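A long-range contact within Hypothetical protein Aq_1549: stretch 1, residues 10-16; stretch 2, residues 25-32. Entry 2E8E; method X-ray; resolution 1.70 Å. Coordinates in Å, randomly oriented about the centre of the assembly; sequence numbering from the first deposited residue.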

# COMPACT_ATOMS: atom_id res chain seq x y z
N LEU A 10 -2.36 13.95 11.15
CA LEU A 10 -3.70 14.34 10.75
C LEU A 10 -3.63 15.62 9.92
O LEU A 10 -2.93 16.57 10.28
CB LEU A 10 -4.56 14.54 12.00
CG LEU A 10 -6.08 14.45 11.91
CD1 LEU A 10 -6.50 13.07 11.39
CD2 LEU A 10 -6.66 14.70 13.29
N SER A 11 -4.34 15.64 8.79
CA SER A 11 -4.37 16.79 7.89
C SER A 11 -5.77 17.40 7.83
O SER A 11 -5.92 18.62 7.82
CB SER A 11 -3.93 16.36 6.49
OG SER A 11 -4.74 15.31 5.99
N SER A 12 -6.78 16.54 7.76
CA SER A 12 -8.18 16.96 7.74
C SER A 12 -8.95 15.83 8.41
O SER A 12 -8.35 14.89 8.94
CB SER A 12 -8.67 17.17 6.30
OG SER A 12 -8.64 15.97 5.55
N GLU A 13 -10.28 15.92 8.42
CA GLU A 13 -11.10 14.88 9.06
C GLU A 13 -10.72 13.49 8.58
O GLU A 13 -10.87 13.17 7.40
CB GLU A 13 -12.59 15.13 8.79
CG GLU A 13 -13.51 14.04 9.33
CD GLU A 13 -14.99 14.38 9.15
OE1 GLU A 13 -15.40 14.67 8.01
OE2 GLU A 13 -15.73 14.35 10.15
N ALA A 14 -10.24 12.66 9.51
CA ALA A 14 -9.85 11.29 9.22
C ALA A 14 -8.95 11.18 8.00
O ALA A 14 -9.07 10.23 7.22
CB ALA A 14 -11.09 10.42 9.03
N THR A 15 -8.05 12.14 7.85
CA THR A 15 -7.12 12.16 6.72
C THR A 15 -5.73 12.48 7.24
O THR A 15 -5.58 13.25 8.19
CB THR A 15 -7.56 13.19 5.68
OG1 THR A 15 -8.94 12.95 5.35
CG2 THR A 15 -6.72 13.07 4.41
N PHE A 16 -4.71 11.90 6.62
CA PHE A 16 -3.34 12.09 7.08
C PHE A 16 -2.34 12.53 6.03
O PHE A 16 -2.34 12.02 4.91
CB PHE A 16 -2.82 10.78 7.67
CG PHE A 16 -3.63 10.28 8.83
CD1 PHE A 16 -3.24 10.56 10.13
CD2 PHE A 16 -4.81 9.58 8.61
CE1 PHE A 16 -4.02 10.15 11.21
CE2 PHE A 16 -5.60 9.16 9.68
CZ PHE A 16 -5.20 9.45 10.99
N ILE A 25 2.05 12.89 0.84
CA ILE A 25 0.77 12.75 0.15
C ILE A 25 -0.30 12.65 1.21
O ILE A 25 -0.02 12.29 2.35
CB ILE A 25 0.72 11.48 -0.73
CG1 ILE A 25 1.12 10.25 0.10
CG2 ILE A 25 1.64 11.64 -1.93
CD1 ILE A 25 0.98 8.94 -0.66
N THR A 26 -1.53 12.99 0.84
CA THR A 26 -2.64 12.91 1.77
C THR A 26 -3.36 11.59 1.54
O THR A 26 -3.76 11.28 0.43
CB THR A 26 -3.64 14.08 1.59
OG1 THR A 26 -4.09 14.12 0.23
CG2 THR A 26 -2.98 15.39 1.96
N ALA A 27 -3.51 10.82 2.62
CA ALA A 27 -4.17 9.53 2.54
C ALA A 27 -5.24 9.43 3.61
O ALA A 27 -5.00 9.73 4.78
CB ALA A 27 -3.14 8.42 2.74
N GLY A 28 -6.43 9.01 3.20
CA GLY A 28 -7.51 8.88 4.16
C GLY A 28 -8.86 9.22 3.59
O GLY A 28 -9.06 9.22 2.37
N GLU A 29 -9.80 9.52 4.48
CA GLU A 29 -11.17 9.84 4.10
C GLU A 29 -11.29 10.94 3.04
O GLU A 29 -12.07 10.82 2.10
CB GLU A 29 -11.94 10.22 5.37
CG GLU A 29 -13.44 10.27 5.21
CD GLU A 29 -14.15 10.14 6.54
OE1 GLU A 29 -14.01 9.08 7.18
OE2 GLU A 29 -14.83 11.10 6.95
N LYS A 30 -10.51 12.01 3.20
CA LYS A 30 -10.57 13.12 2.24
C LYS A 30 -9.36 13.18 1.32
O LYS A 30 -9.12 14.19 0.66
CB LYS A 30 -10.74 14.44 2.98
CG LYS A 30 -12.05 14.55 3.73
CD LYS A 30 -12.21 15.91 4.39
CE LYS A 30 -13.55 16.01 5.10
NZ LYS A 30 -13.79 17.36 5.67
N GLY A 31 -8.59 12.10 1.30
CA GLY A 31 -7.41 12.05 0.45
C GLY A 31 -7.40 10.75 -0.33
O GLY A 31 -8.47 10.22 -0.65
N LEU A 32 -6.22 10.25 -0.64
CA LEU A 32 -6.10 8.99 -1.38
C LEU A 32 -6.69 7.87 -0.52
O LEU A 32 -6.38 7.77 0.66
CB LEU A 32 -4.63 8.70 -1.69
CG LEU A 32 -3.94 9.66 -2.66
CD1 LEU A 32 -2.44 9.68 -2.39
CD2 LEU A 32 -4.24 9.24 -4.09

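The two stretches meet as antiparallel strands whose pairing is short and continues into a turn. Phe16 and Ala27 form the hydrogen-bonded pair, with CA atoms 5.3 Å apart: Phe16 N donates to Ala27 O at 2.9 Å, and Ala27 N donates to Phe16 O at 2.8 Å. Phe16 O also receives a CA-H...O contact from Thr26 CA at 3.3 Å. At the neighbouring, non-hydrogen-bonded pair, the CA atoms of Thr15 and Gly28 approach to 4.2 Å. This closeness depends on glycine, since a CB on Gly28 would lie 2.6 Å from Ala14 O and 2.7 Å from Thr15 CA, and the backbone angles of Gly28 themselves call for glycine.

Beyond this pair, stretch 2 enters a type I turn from Gly28 to Gly31, closed by a hydrogen bond from Gly31 N to Gly28 O (3.1 Å). The turn presents two of its amides to stretch 1: Glu29 N donates to Ala14 O at 2.9 Å, and Lys30 N to Thr15 OG1 at 2.8 Å. Thr15 OG1 thus joins the two stretches, for it accepts from Lys30 N while donating its own proton to Glu13 O (2.8 Å) within stretch 1. The methyl of the same side chain lies against the turn, with Thr15 CG2 3.8 Å from Gly31 N.

Phe16 and Ala27 place their side chains on the same face of the sheet, and Ala27 O lies at the edge of the phenyl ring, near its plane. At the more exposed margin, the contacts are looser. Glu13 OE1 and Lys30 NZ form a long salt bridge of 3.9 Å, while Glu13 OE1 also lies 3.8 Å from Glu29 OE2, a like-charge approach. Ser12 OG packs against Lys30 CB at 3.7 Å.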